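Local coordinates for protein imidazolonepropionase (Unidentified, PDB 2Q09) that catalyses the hydrolytic opening of imidazolone-5-propanoate to N-formimidoyl-L-glutamate, the third step of histidine degradation, at residues A[11-16]-A[24-29]; A[63-68]-A[376-381]; A[76-81]-A[108-113]. All coordinates share one frame; numbering follows the deposited sequence.

Contact 1: residues A[11-16]-A[24-29]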
ATOM      1  N   ASN A  11     -29.151   2.272 -10.493  1.00 32.80           N
ATOM      2  CA  ASN A  11     -28.545   2.265 -11.811  1.00 32.32           C
ATOM      3  C   ASN A  11     -27.029   2.422 -11.851  1.00 30.27           C
ATOM      4  O   ASN A  11     -26.515   3.335 -12.491  1.00 29.07           O
ATOM      5  CB  ASN A  11     -29.197   3.341 -12.685  1.00 33.12           C
ATOM      6  CG  ASN A  11     -30.686   3.110 -12.868  1.00 37.83           C
ATOM      7  OD1 ASN A  11     -31.110   2.028 -13.267  1.00 38.28           O
ATOM      8  ND2 ASN A  11     -31.489   4.126 -12.576  1.00 38.48           N
ATOM      9  N   VAL A  12     -26.322   1.540 -11.161  1.00 30.26           N
ATOM     10  CA  VAL A  12     -24.867   1.569 -11.188  1.00 29.84           C
ATOM     11  C   VAL A  12     -24.406   0.399 -12.053  1.00 28.89           C
ATOM     12  O   VAL A  12     -25.006  -0.675 -12.014  1.00 27.95           O
ATOM     13  CB  VAL A  12     -24.246   1.402  -9.783  1.00 30.35           C
ATOM     14  CG1 VAL A  12     -24.530   2.630  -8.934  1.00 31.23           C
ATOM     15  CG2 VAL A  12     -24.771   0.150  -9.122  1.00 32.15           C
ATOM     16  N   THR A  13     -23.367   0.619 -12.855  1.00 27.12           N
ATOM     17  CA  THR A  13     -22.799  -0.436 -13.693  1.00 26.31           C
ATOM     18  C   THR A  13     -21.594  -0.913 -12.890  1.00 25.85           C
ATOM     19  O   THR A  13     -20.506  -0.348 -12.978  1.00 24.34           O
ATOM     20  CB  THR A  13     -22.335   0.112 -15.049  1.00 25.95           C
ATOM     21  OG1 THR A  13     -23.440   0.740 -15.710  1.00 28.37           O
ATOM     22  CG2 THR A  13     -21.796  -1.019 -15.919  1.00 25.87           C
ATOM     23  N   PRO A  14     -21.775  -1.985 -12.111  1.00 26.14           N
ATOM     24  CA  PRO A  14     -20.740  -2.560 -11.259  1.00 25.69           C
ATOM     25  C   PRO A  14     -19.602  -3.371 -11.853  1.00 25.90           C
ATOM     26  O   PRO A  14     -19.821  -4.343 -12.569  1.00 25.31           O
ATOM     27  CB  PRO A  14     -21.551  -3.392 -10.277  1.00 27.24           C
ATOM     28  CG  PRO A  14     -22.580  -3.990 -11.192  1.00 25.82           C
ATOM     29  CD  PRO A  14     -23.009  -2.790 -12.038  1.00 26.62           C
ATOM     30  N   ALA A  15     -18.383  -2.939 -11.552  1.00 23.79           N
ATOM     31  CA  ALA A  15     -17.180  -3.660 -11.950  1.00 23.86           C
ATOM     32  C   ALA A  15     -16.872  -4.256 -10.585  1.00 23.33           C
ATOM     33  O   ALA A  15     -16.136  -3.665  -9.799  1.00 22.73           O
ATOM     34  CB  ALA A  15     -16.071  -2.688 -12.367  1.00 23.33           C
ATOM     35  N   THR A  16     -17.459  -5.412 -10.305  1.00 23.23           N
ATOM     36  CA  THR A  16     -17.323  -6.053  -9.006  1.00 23.30           C
ATOM     37  C   THR A  16     -15.935  -6.497  -8.621  1.00 23.54           C
ATOM     38  O   THR A  16     -15.629  -6.574  -7.429  1.00 24.07           O
ATOM     39  CB  THR A  16     -18.255  -7.283  -8.891  1.00 23.08           C
ATOM     40  OG1 THR A  16     -17.824  -8.297  -9.805  1.00 23.79           O
ATOM     41  CG2 THR A  16     -19.698  -6.885  -9.228  1.00 21.42           C
ATOM     42  N   TYR A  24     -12.873  -7.837 -15.057  1.00 20.93           N
ATOM     43  CA  TYR A  24     -13.319  -6.853 -14.069  1.00 20.00           C
ATOM     44  C   TYR A  24     -14.568  -7.269 -13.305  1.00 22.34           C
ATOM     45  O   TYR A  24     -15.002  -6.565 -12.389  1.00 19.65           O
ATOM     46  CB  TYR A  24     -13.614  -5.521 -14.763  1.00 21.01           C
ATOM     47  CG  TYR A  24     -12.403  -4.859 -15.370  1.00 20.38           C
ATOM     48  CD1 TYR A  24     -11.492  -4.164 -14.572  1.00 22.18           C
ATOM     49  CD2 TYR A  24     -12.166  -4.918 -16.747  1.00 20.84           C
ATOM     50  CE1 TYR A  24     -10.375  -3.543 -15.130  1.00 22.76           C
ATOM     51  CE2 TYR A  24     -11.052  -4.306 -17.314  1.00 21.38           C
ATOM     52  CZ  TYR A  24     -10.164  -3.618 -16.498  1.00 22.86           C
ATOM     53  OH  TYR A  24      -9.064  -3.001 -17.041  1.00 24.80           O
ATOM     54  N   GLY A  25     -15.154  -8.400 -13.683  1.00 20.60           N
ATOM     55  CA  GLY A  25     -16.369  -8.831 -13.019  1.00 22.48           C
ATOM     56  C   GLY A  25     -17.473  -7.813 -13.251  1.00 23.22           C
ATOM     57  O   GLY A  25     -18.280  -7.556 -12.359  1.00 23.72           O
ATOM     58  N   LEU A  26     -17.500  -7.222 -14.447  1.00 23.86           N
ATOM     59  CA  LEU A  26     -18.511  -6.223 -14.800  1.00 24.62           C
ATOM     60  C   LEU A  26     -19.870  -6.886 -14.990  1.00 26.12           C
ATOM     61  O   LEU A  26     -19.959  -7.968 -15.575  1.00 25.40           O
ATOM     62  CB  LEU A  26     -18.132  -5.505 -16.098  1.00 26.09           C
ATOM     63  CG  LEU A  26     -17.262  -4.247 -16.046  1.00 27.59           C
ATOM     64  CD1 LEU A  26     -16.813  -3.889 -17.449  1.00 29.58           C
ATOM     65  CD2 LEU A  26     -18.053  -3.092 -15.421  1.00 26.79           C
ATOM     66  N   LEU A  27     -20.919  -6.228 -14.505  1.00 26.15           N
ATOM     67  CA  LEU A  27     -22.282  -6.749 -14.616  1.00 27.42           C
ATOM     68  C   LEU A  27     -23.206  -5.698 -15.222  1.00 28.45           C
ATOM     69  O   LEU A  27     -22.813  -4.537 -15.406  1.00 27.12           O
ATOM     70  CB  LEU A  27     -22.821  -7.122 -13.235  1.00 25.99           C
ATOM     71  CG  LEU A  27     -21.969  -7.998 -12.310  1.00 26.67           C
ATOM     72  CD1 LEU A  27     -22.649  -8.070 -10.953  1.00 27.35           C
ATOM     73  CD2 LEU A  27     -21.799  -9.395 -12.893  1.00 27.43           C
ATOM     74  N   GLU A  28     -24.433  -6.117 -15.526  1.00 28.89           N
ATOM     75  CA  GLU A  28     -25.440  -5.221 -16.077  1.00 30.14           C
ATOM     76  C   GLU A  28     -25.768  -4.230 -14.964  1.00 28.74           C
ATOM     77  O   GLU A  28     -25.372  -4.431 -13.824  1.00 27.71           O
ATOM     78  CB  GLU A  28     -26.702  -6.012 -16.445  1.00 33.64           C
ATOM     79  CG  GLU A  28     -27.343  -6.723 -15.249  1.00 36.80           C
ATOM     80  CD  GLU A  28     -28.533  -7.575 -15.635  1.00 41.78           C
ATOM     81  OE1 GLU A  28     -29.508  -7.023 -16.178  1.00 43.13           O
ATOM     82  OE2 GLU A  28     -28.491  -8.796 -15.395  1.00 41.54           O
ATOM     83  N   PRO A  29     -26.498  -3.152 -15.275  1.00 29.36           N
ATOM     84  CA  PRO A  29     -26.849  -2.167 -14.247  1.00 29.56           C
ATOM     85  C   PRO A  29     -27.499  -2.821 -13.026  1.00 30.71           C
ATOM     86  O   PRO A  29     -28.345  -3.711 -13.155  1.00 30.43           O
ATOM     87  CB  PRO A  29     -27.801  -1.234 -14.985  1.00 29.23           C
ATOM     88  CG  PRO A  29     -27.257  -1.252 -16.375  1.00 29.19           C
ATOM     89  CD  PRO A  29     -26.977  -2.723 -16.600  1.00 29.18           C
TER
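Thr16 holds the carbonyl of Gly25 with two donors. Its OG1 lies 2.7 Å from Gly25 O, in the carbonyl plane and on a lone pair, while Thr16 N reaches Gly25 O at 3.1 Å from above that plane. With chi1 at 67°, OG1 sits between the backbone N and the carbonyl carbon, and the hydroxyl oxygen also pairs with Arg18 N. Thr16 CG2 meets Leu27 CD1 at 3.6 Å. This end is tight: a CB on Gly25, whose phi is positive, would run into Thr16 OG1. An alanine in place of Thr16 would probably cost Gly25 O its in-plane donor, deprive Arg18 N of its hydroxyl partner and open a gap beside Leu27 CD1. Next along, Leu27 N donates to Pro14 O (2.9 Å). Ala15 and Leu26 form a single beta bridge, so the loop leading to strand 30-35 runs back roughly antiparallel along segment 11-16 without a continued ladder. Leu26, Glu28 and Pro29 lie at the solvent side. Backbone bonds and one hydroxyl bond thus fasten segment 24-29 to the end of strand 12-14 and the residues just after it, while toward Pro29 a CA-H...O contact to Val12 O joins the two segments.

Contact 2: residues A[63-68]-A[376-381]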
ATOM      1  N   LEU A  63     -20.337   3.919 -13.920  1.00 24.47           N
ATOM      2  CA  LEU A  63     -19.516   2.798 -13.492  1.00 23.01           C
ATOM      3  C   LEU A  63     -19.199   2.887 -11.993  1.00 22.83           C
ATOM      4  O   LEU A  63     -18.879   3.964 -11.479  1.00 23.05           O
ATOM      5  CB  LEU A  63     -18.202   2.823 -14.271  1.00 22.56           C
ATOM      6  CG  LEU A  63     -17.054   1.958 -13.755  1.00 22.43           C
ATOM      7  CD1 LEU A  63     -17.354   0.479 -14.018  1.00 23.28           C
ATOM      8  CD2 LEU A  63     -15.755   2.381 -14.479  1.00 21.54           C
ATOM      9  N   VAL A  64     -19.278   1.756 -11.298  1.00 23.14           N
ATOM     10  CA  VAL A  64     -18.940   1.727  -9.882  1.00 23.64           C
ATOM     11  C   VAL A  64     -17.911   0.624  -9.660  1.00 23.80           C
ATOM     12  O   VAL A  64     -17.991  -0.442 -10.264  1.00 23.51           O
ATOM     13  CB  VAL A  64     -20.190   1.492  -8.995  1.00 24.61           C
ATOM     14  CG1 VAL A  64     -20.861   0.175  -9.359  1.00 25.71           C
ATOM     15  CG2 VAL A  64     -19.793   1.491  -7.534  1.00 23.81           C
ATOM     16  N   THR A  65     -16.935   0.895  -8.806  1.00 22.97           N
ATOM     17  CA  THR A  65     -15.880  -0.072  -8.517  1.00 21.15           C
ATOM     18  C   THR A  65     -15.581  -0.032  -7.022  1.00 20.33           C
ATOM     19  O   THR A  65     -16.017   0.862  -6.312  1.00 22.33           O
ATOM     20  CB  THR A  65     -14.546   0.279  -9.219  1.00 20.39           C
ATOM     21  OG1 THR A  65     -13.976   1.433  -8.590  1.00 21.07           O
ATOM     22  CG2 THR A  65     -14.776   0.592 -10.689  1.00 18.98           C
ATOM     23  N   PRO A  66     -14.828  -1.013  -6.526  1.00 19.42           N
ATOM     24  CA  PRO A  66     -14.480  -1.022  -5.101  1.00 20.64           C
ATOM     25  C   PRO A  66     -13.527   0.164  -4.910  1.00 20.84           C
ATOM     26  O   PRO A  66     -12.976   0.670  -5.902  1.00 20.88           O
ATOM     27  CB  PRO A  66     -13.719  -2.324  -4.931  1.00 19.78           C
ATOM     28  CG  PRO A  66     -14.304  -3.218  -5.990  1.00 19.86           C
ATOM     29  CD  PRO A  66     -14.404  -2.263  -7.177  1.00 20.48           C
ATOM     30  N   GLY A  67     -13.357   0.632  -3.675  1.00 20.43           N
ATOM     31  CA  GLY A  67     -12.451   1.744  -3.442  1.00 21.15           C
ATOM     32  C   GLY A  67     -11.044   1.248  -3.706  1.00 20.40           C
ATOM     33  O   GLY A  67     -10.759   0.075  -3.469  1.00 21.90           O
ATOM     34  N   LEU A  68     -10.155   2.112  -4.179  1.00 20.28           N
ATOM     35  CA  LEU A  68      -8.793   1.673  -4.464  1.00 20.91           C
ATOM     36  C   LEU A  68      -7.993   1.534  -3.169  1.00 21.84           C
ATOM     37  O   LEU A  68      -8.277   2.198  -2.165  1.00 20.40           O
ATOM     38  CB  LEU A  68      -8.102   2.646  -5.422  1.00 19.15           C
ATOM     39  CG  LEU A  68      -8.878   2.989  -6.704  1.00 22.05           C
ATOM     40  CD1 LEU A  68      -7.995   3.839  -7.605  1.00 19.98           C
ATOM     41  CD2 LEU A  68      -9.327   1.717  -7.426  1.00 19.49           C
ATOM     42  N   LEU A 376     -16.637   3.300  -5.370  1.00 22.00           N
ATOM     43  CA  LEU A 376     -16.516   4.556  -6.089  1.00 21.67           C
ATOM     44  C   LEU A 376     -17.402   4.624  -7.324  1.00 21.86           C
ATOM     45  O   LEU A 376     -17.529   3.643  -8.057  1.00 21.85           O
ATOM     46  CB  LEU A 376     -15.067   4.737  -6.545  1.00 22.10           C
ATOM     47  CG  LEU A 376     -13.960   4.413  -5.539  1.00 21.15           C
ATOM     48  CD1 LEU A 376     -12.618   4.371  -6.251  1.00 20.51           C
ATOM     49  CD2 LEU A 376     -13.964   5.467  -4.422  1.00 20.16           C
ATOM     50  N   VAL A 377     -17.988   5.791  -7.564  1.00 22.91           N
ATOM     51  CA  VAL A 377     -18.811   6.004  -8.748  1.00 24.82           C
ATOM     52  C   VAL A 377     -18.002   6.953  -9.622  1.00 23.18           C
ATOM     53  O   VAL A 377     -17.704   8.080  -9.216  1.00 24.40           O
ATOM     54  CB  VAL A 377     -20.154   6.662  -8.412  1.00 25.02           C
ATOM     55  CG1 VAL A 377     -20.917   6.959  -9.703  1.00 25.50           C
ATOM     56  CG2 VAL A 377     -20.977   5.744  -7.521  1.00 24.75           C
ATOM     57  N   TRP A 378     -17.639   6.494 -10.817  1.00 24.11           N
ATOM     58  CA  TRP A 378     -16.827   7.298 -11.724  1.00 23.43           C
ATOM     59  C   TRP A 378     -17.606   7.944 -12.851  1.00 25.22           C
ATOM     60  O   TRP A 378     -18.739   7.559 -13.136  1.00 26.18           O
ATOM     61  CB  TRP A 378     -15.743   6.439 -12.357  1.00 22.19           C
ATOM     62  CG  TRP A 378     -14.866   5.727 -11.386  1.00 21.23           C
ATOM     63  CD1 TRP A 378     -15.084   4.501 -10.820  1.00 21.14           C
ATOM     64  CD2 TRP A 378     -13.594   6.170 -10.911  1.00 20.90           C
ATOM     65  NE1 TRP A 378     -14.018   4.151 -10.024  1.00 19.87           N
ATOM     66  CE2 TRP A 378     -13.089   5.159 -10.061  1.00 21.28           C
ATOM     67  CE3 TRP A 378     -12.831   7.331 -11.119  1.00 21.18           C
ATOM     68  CZ2 TRP A 378     -11.842   5.266  -9.430  1.00 18.78           C
ATOM     69  CZ3 TRP A 378     -11.587   7.438 -10.490  1.00 20.61           C
ATOM     70  CH2 TRP A 378     -11.109   6.409  -9.654  1.00 20.75           C
ATOM     71  N   ASN A 379     -16.993   8.923 -13.506  1.00 25.90           N
ATOM     72  CA  ASN A 379     -17.643   9.565 -14.630  1.00 26.42           C
ATOM     73  C   ASN A 379     -17.050   9.020 -15.930  1.00 27.49           C
ATOM     74  O   ASN A 379     -17.435   9.448 -17.016  1.00 28.26           O
ATOM     75  CB  ASN A 379     -17.513  11.094 -14.557  1.00 28.53           C
ATOM     76  CG  ASN A 379     -16.079  11.570 -14.639  1.00 28.24           C
ATOM     77  OD1 ASN A 379     -15.140  10.775 -14.730  1.00 30.97           O
ATOM     78  ND2 ASN A 379     -15.900  12.884 -14.606  1.00 30.23           N
ATOM     79  N   CYS A 380     -16.117   8.075 -15.820  1.00 27.04           N
ATOM     80  CA  CYS A 380     -15.541   7.483 -17.022  1.00 28.76           C
ATOM     81  C   CYS A 380     -16.295   6.195 -17.353  1.00 29.95           C
ATOM     82  O   CYS A 380     -16.873   5.550 -16.476  1.00 30.44           O
ATOM     83  CB  CYS A 380     -14.033   7.235 -16.866  1.00 29.84           C
ATOM     84  SG  CYS A 380     -13.514   6.337 -15.402  1.00 32.36           S
ATOM     85  N   GLY A 381     -16.291   5.828 -18.627  1.00 30.11           N
ATOM     86  CA  GLY A 381     -17.041   4.663 -19.060  1.00 30.88           C
ATOM     87  C   GLY A 381     -16.581   3.251 -18.764  1.00 30.96           C
ATOM     88  O   GLY A 381     -17.406   2.384 -18.481  1.00 32.39           O
TER
HETATM   89  O   HOH W   1     -19.268   6.204 -15.482  1.00 23.70           O
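The indole of Trp378 meets Thr65 edge-on: NE1 donates to Thr65 OG1 at 3.1 Å, nearly straight (172°) and with the oxygen in the ring plane. The two side chains cross at about a right angle. With chi1 at 71°, Thr65 OG1 stands between its backbone N and carbonyl carbon, and it passes its own proton to Pro66 O, so the hydroxyl links the indole N-H to a backbone carbonyl. Thr65 CG2 lies off to one side of the ring plane, 3.7 Å from Trp378 NE1. At the ring edge, Leu68 CD1 approaches CZ2 of Trp378 more loosely.

Leu376 points to the same face of the sheet as Thr65. Its CG settles against Gly67 CA at 3.7 Å, and its CD1 meets Leu68 CG. Val64 and Val377 turn to the other face as a non-hydrogen-bonded antiparallel pair, while Thr65 and Leu376 form the hydrogen-bonded pair. Leu376 N to Thr65 O is 2.7 Å, and Thr65 N returns a bond to Leu376 O; Trp378 N to Leu63 O, at 2.9 Å, continues the ladder. Next to it a water joins the segments: it accepts from Leu63 N and donates to Trp378 O and Cys380 O.

Strand 63-73 also pairs in parallel with strand 135-141 of the TIM-type barrel of this amidohydrolase family, whereas strand 375-378 pairs with 395-400, so the contact joins late strands of the chain to the start of the strand that runs into the barrel. Leu328 and Arg329 of helix 328-339 touch Leu68 and Trp378. Within this buried packing, the indole N-H is satisfied by a hydroxyl that is itself anchored, which would probably fix the rotation of both groups.

Contact 3: residues A[76-81]-A[108-113]. With DI6 (3-[(4S)-2,5-dioxoimidazolidin-4-yl]propanoic acid), chain C.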
ATOM      1  N   ILE A  76       4.526   9.315   5.336  1.00 18.66           N
ATOM      2  CA  ILE A  76       4.797  10.150   6.505  1.00 17.91           C
ATOM      3  C   ILE A  76       6.298  10.428   6.588  1.00 18.69           C
ATOM      4  O   ILE A  76       7.101   9.500   6.747  1.00 19.19           O
ATOM      5  CB  ILE A  76       4.352   9.459   7.810  1.00 20.29           C
ATOM      6  CG1 ILE A  76       2.823   9.517   7.927  1.00 19.88           C
ATOM      7  CG2 ILE A  76       5.024  10.128   9.025  1.00 19.64           C
ATOM      8  CD1 ILE A  76       2.279   8.829   9.198  1.00 20.97           C
ATOM      9  N   PHE A  77       6.676  11.696   6.482  1.00 18.53           N
ATOM     10  CA  PHE A  77       8.087  12.047   6.550  1.00 20.13           C
ATOM     11  C   PHE A  77       8.255  13.553   6.503  1.00 19.65           C
ATOM     12  O   PHE A  77       7.345  14.274   6.071  1.00 19.84           O
ATOM     13  CB  PHE A  77       8.842  11.413   5.372  1.00 20.81           C
ATOM     14  CG  PHE A  77       8.386  11.910   4.024  1.00 21.46           C
ATOM     15  CD1 PHE A  77       8.866  13.107   3.518  1.00 20.30           C
ATOM     16  CD2 PHE A  77       7.449  11.200   3.280  1.00 21.30           C
ATOM     17  CE1 PHE A  77       8.423  13.605   2.299  1.00 21.95           C
ATOM     18  CE2 PHE A  77       6.989  11.683   2.054  1.00 20.52           C
ATOM     19  CZ  PHE A  77       7.482  12.891   1.558  1.00 21.44           C
ATOM     20  N   ALA A  78       9.416  14.012   6.961  1.00 19.68           N
ATOM     21  CA  ALA A  78       9.742  15.436   6.938  1.00 21.84           C
ATOM     22  C   ALA A  78      10.965  15.634   6.053  1.00 21.35           C
ATOM     23  O   ALA A  78      11.583  14.662   5.615  1.00 21.08           O
ATOM     24  CB  ALA A  78      10.036  15.945   8.357  1.00 19.24           C
ATOM     25  N   GLY A  79      11.313  16.889   5.794  1.00 22.18           N
ATOM     26  CA  GLY A  79      12.472  17.182   4.975  1.00 21.73           C
ATOM     27  C   GLY A  79      12.239  16.996   3.488  1.00 23.07           C
ATOM     28  O   GLY A  79      11.140  16.619   3.050  1.00 24.00           O
ATOM     29  N   SER A  80      13.280  17.260   2.703  1.00 23.26           N
ATOM     30  CA  SER A  80      13.203  17.115   1.255  1.00 24.33           C
ATOM     31  C   SER A  80      14.549  16.653   0.699  1.00 24.05           C
ATOM     32  O   SER A  80      15.603  17.189   1.060  1.00 23.77           O
ATOM     33  CB  SER A  80      12.815  18.450   0.608  1.00 26.61           C
ATOM     34  OG  SER A  80      12.709  18.322  -0.803  1.00 29.56           O
ATOM     35  N   ARG A  81      14.505  15.665  -0.190  1.00 23.23           N
ATOM     36  CA  ARG A  81      15.713  15.135  -0.802  1.00 22.88           C
ATOM     37  C   ARG A  81      15.882  15.731  -2.205  1.00 23.03           C
ATOM     38  O   ARG A  81      16.730  15.285  -2.979  1.00 23.14           O
ATOM     39  CB  ARG A  81      15.604  13.613  -0.897  1.00 26.65           C
ATOM     40  CG  ARG A  81      15.224  12.939   0.431  1.00 27.53           C
ATOM     41  CD  ARG A  81      16.423  12.416   1.173  1.00 27.09           C
ATOM     42  NE  ARG A  81      16.811  11.106   0.657  1.00 26.24           N
ATOM     43  CZ  ARG A  81      16.219   9.943   0.908  1.00 30.97           C
ATOM     44  NH1 ARG A  81      15.169   9.879   1.702  1.00 28.15           N
ATOM     45  NH2 ARG A  81      16.702   8.828   0.358  1.00 27.42           N
ATOM     46  N   VAL A 108      15.747  10.694   7.912  1.00 21.82           N
ATOM     47  CA  VAL A 108      15.634  10.250   9.296  1.00 23.02           C
ATOM     48  C   VAL A 108      15.857  11.417  10.266  1.00 22.24           C
ATOM     49  O   VAL A 108      15.095  11.617  11.217  1.00 22.02           O
ATOM     50  CB  VAL A 108      16.654   9.136   9.602  1.00 22.24           C
ATOM     51  CG1 VAL A 108      16.630   8.804  11.096  1.00 22.46           C
ATOM     52  CG2 VAL A 108      16.315   7.893   8.793  1.00 20.60           C
ATOM     53  N   ARG A 109      16.894  12.208  10.020  1.00 23.64           N
ATOM     54  CA  ARG A 109      17.164  13.343  10.895  1.00 25.19           C
ATOM     55  C   ARG A 109      16.027  14.364  10.834  1.00 24.38           C
ATOM     56  O   ARG A 109      15.582  14.879  11.863  1.00 23.52           O
ATOM     57  CB  ARG A 109      18.489  14.009  10.512  1.00 28.50           C
ATOM     58  CG  ARG A 109      19.706  13.093  10.669  1.00 34.23           C
ATOM     59  CD  ARG A 109      20.993  13.872  10.484  1.00 39.51           C
ATOM     60  NE  ARG A 109      22.189  13.032  10.429  1.00 42.63           N
ATOM     61  CZ  ARG A 109      22.555  12.167  11.365  1.00 44.78           C
ATOM     62  NH1 ARG A 109      21.817  12.004  12.454  1.00 46.06           N
ATOM     63  NH2 ARG A 109      23.671  11.465  11.222  1.00 45.23           N
ATOM     64  N   ALA A 110      15.557  14.659   9.631  1.00 22.74           N
ATOM     65  CA  ALA A 110      14.471  15.617   9.476  1.00 23.07           C
ATOM     66  C   ALA A 110      13.198  15.112  10.155  1.00 21.96           C
ATOM     67  O   ALA A 110      12.467  15.883  10.783  1.00 21.27           O
ATOM     68  CB  ALA A 110      14.202  15.876   7.992  1.00 22.08           C
ATOM     69  N   THR A 111      12.924  13.815  10.024  1.00 21.54           N
ATOM     70  CA  THR A 111      11.714  13.246  10.610  1.00 21.49           C
ATOM     71  C   THR A 111      11.806  13.146  12.137  1.00 22.30           C
ATOM     72  O   THR A 111      10.821  13.381  12.833  1.00 22.17           O
ATOM     73  CB  THR A 111      11.393  11.864   9.993  1.00 22.39           C
ATOM     74  OG1 THR A 111      11.227  12.012   8.576  1.00 21.51           O
ATOM     75  CG2 THR A 111      10.101  11.291  10.570  1.00 21.48           C
ATOM     76  N   ARG A 112      12.984  12.820  12.661  1.00 23.24           N
ATOM     77  CA  ARG A 112      13.155  12.755  14.116  1.00 22.91           C
ATOM     78  C   ARG A 112      12.943  14.153  14.690  1.00 24.36           C
ATOM     79  O   ARG A 112      12.306  14.335  15.728  1.00 22.95           O
ATOM     80  CB  ARG A 112      14.568  12.326  14.488  1.00 22.24           C
ATOM     81  CG  ARG A 112      14.916  10.884  14.240  1.00 20.39           C
ATOM     82  CD  ARG A 112      16.382  10.682  14.591  1.00 21.04           C
ATOM     83  NE  ARG A 112      16.750   9.275  14.656  1.00 22.44           N
ATOM     84  CZ  ARG A 112      17.955   8.846  15.010  1.00 21.95           C
ATOM     85  NH1 ARG A 112      18.896   9.734  15.316  1.00 23.05           N
ATOM     86  NH2 ARG A 112      18.208   7.545  15.097  1.00 21.54           N
ATOM     87  N   ALA A 113      13.503  15.140  14.000  1.00 24.37           N
ATOM     88  CA  ALA A 113      13.408  16.525  14.425  1.00 25.54           C
ATOM     89  C   ALA A 113      12.009  17.114  14.285  1.00 25.89           C
ATOM     90  O   ALA A 113      11.643  18.032  15.027  1.00 24.18           O
ATOM     91  CB  ALA A 113      14.421  17.378  13.645  1.00 27.11           C
TER
HETATM   92  N1  DI6 C 600      13.586   0.611  -0.530  1.00 36.27           N
HETATM   93  C2  DI6 C 600      13.287   1.778  -1.140  1.00 35.80           C
HETATM   94  O2  DI6 C 600      13.325   2.014  -2.334  1.00 34.50           O
HETATM   95  C3  DI6 C 600      12.870   2.751  -0.010  1.00 35.08           C
HETATM   96  N4  DI6 C 600      13.023   1.911   1.198  1.00 35.79           N
HETATM   97  C5  DI6 C 600      13.435   0.691   0.799  1.00 36.84           C
HETATM   98  O5  DI6 C 600      13.639  -0.241   1.564  1.00 36.98           O
HETATM   99  C6  DI6 C 600      13.774   3.975   0.016  1.00 33.45           C
HETATM  100  C7  DI6 C 600      13.400   4.967   1.119  1.00 34.18           C
HETATM  101  C8  DI6 C 600      14.278   6.225   1.185  1.00 33.76           C
HETATM  102  O9  DI6 C 600      13.841   7.195   1.834  1.00 33.75           O
HETATM  103  O10 DI6 C 600      15.391   6.260   0.601  1.00 34.71           O
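Thr111 OG1 accepts a hydrogen bond from Ala78 N at 3.1 Å, nearly straight at 166°, and is also hydrogen-bonded to Thr107 O, one turn back in the same helix. The hydroxyl thus ties the loop after strand 63-73 to helix 104-113. With chi1 at -59°, OG1 lies anti to the carbonyl carbon of Thr111, which places it beside Phe77 CA as well as Ala78 N.

Beside this bond the small side chains let the backbones come close, Ala78 and Thr111 having the nearest CA atoms. Ala78 CB points toward the helix and rests 3.4 Å from Ala110 O, while the methyl of Ala110 is directed back at the loop and lies 3.7 Å from Gly79 CA. A CB on Gly79 would collide with Ala110 CB. Leu119 and Leu122 of helix 116-133 also touch Ala78.

From Gly79 the loop runs on to Arg81, at the N-cap position of the next helix. Its side chain does not touch the segment 108-113; bent at chi2 and chi3, it turns to the bound inhibitor DI6. Its guanidinium meets the propionate with its edge, the carboxylate carbon in its plane: NH1 to DI6 O9 is 3.0 Å and NH2 to DI6 O10 is 2.9 Å, both nearly straight. Thr107 OG1 is a further partner of NH1, and Tyr144, His177, Gln245 and Thr322 also bind DI6. Helix 104-113 touches the loop at two places, through Thr111 at Ala78 and Thr107 at Arg81. Two parallel hydrogen bonds, one from each terminal nitrogen, match the two oxygens of a carboxylate, consistent with Arg81 holding the propionate of the substrate.

Overall arrangement
Contacts 1 and 2 are neighbours, 10 Å between centres, and share strand pairing: strand 12-14 runs beside strand 63-73, with Ala15 N probably bonded to Val64 O and Thr13 O to Val64 N. Contact 2 is buried and joins distant parts of the chain through a regular antiparallel ladder and an indole-hydroxyl bond. Contact 1 is local and only partly buried, with a single bridge and a solvent-facing edge. Contact 3, its centre 35 Å from that of contact 2 and across the chain's centre from contact 1, is likewise partly buried; there a loop meets a helix through small side chains, and its arginine reaches the ligand, whereas contacts 1 and 2 lie away from the metal and the ligand pocket.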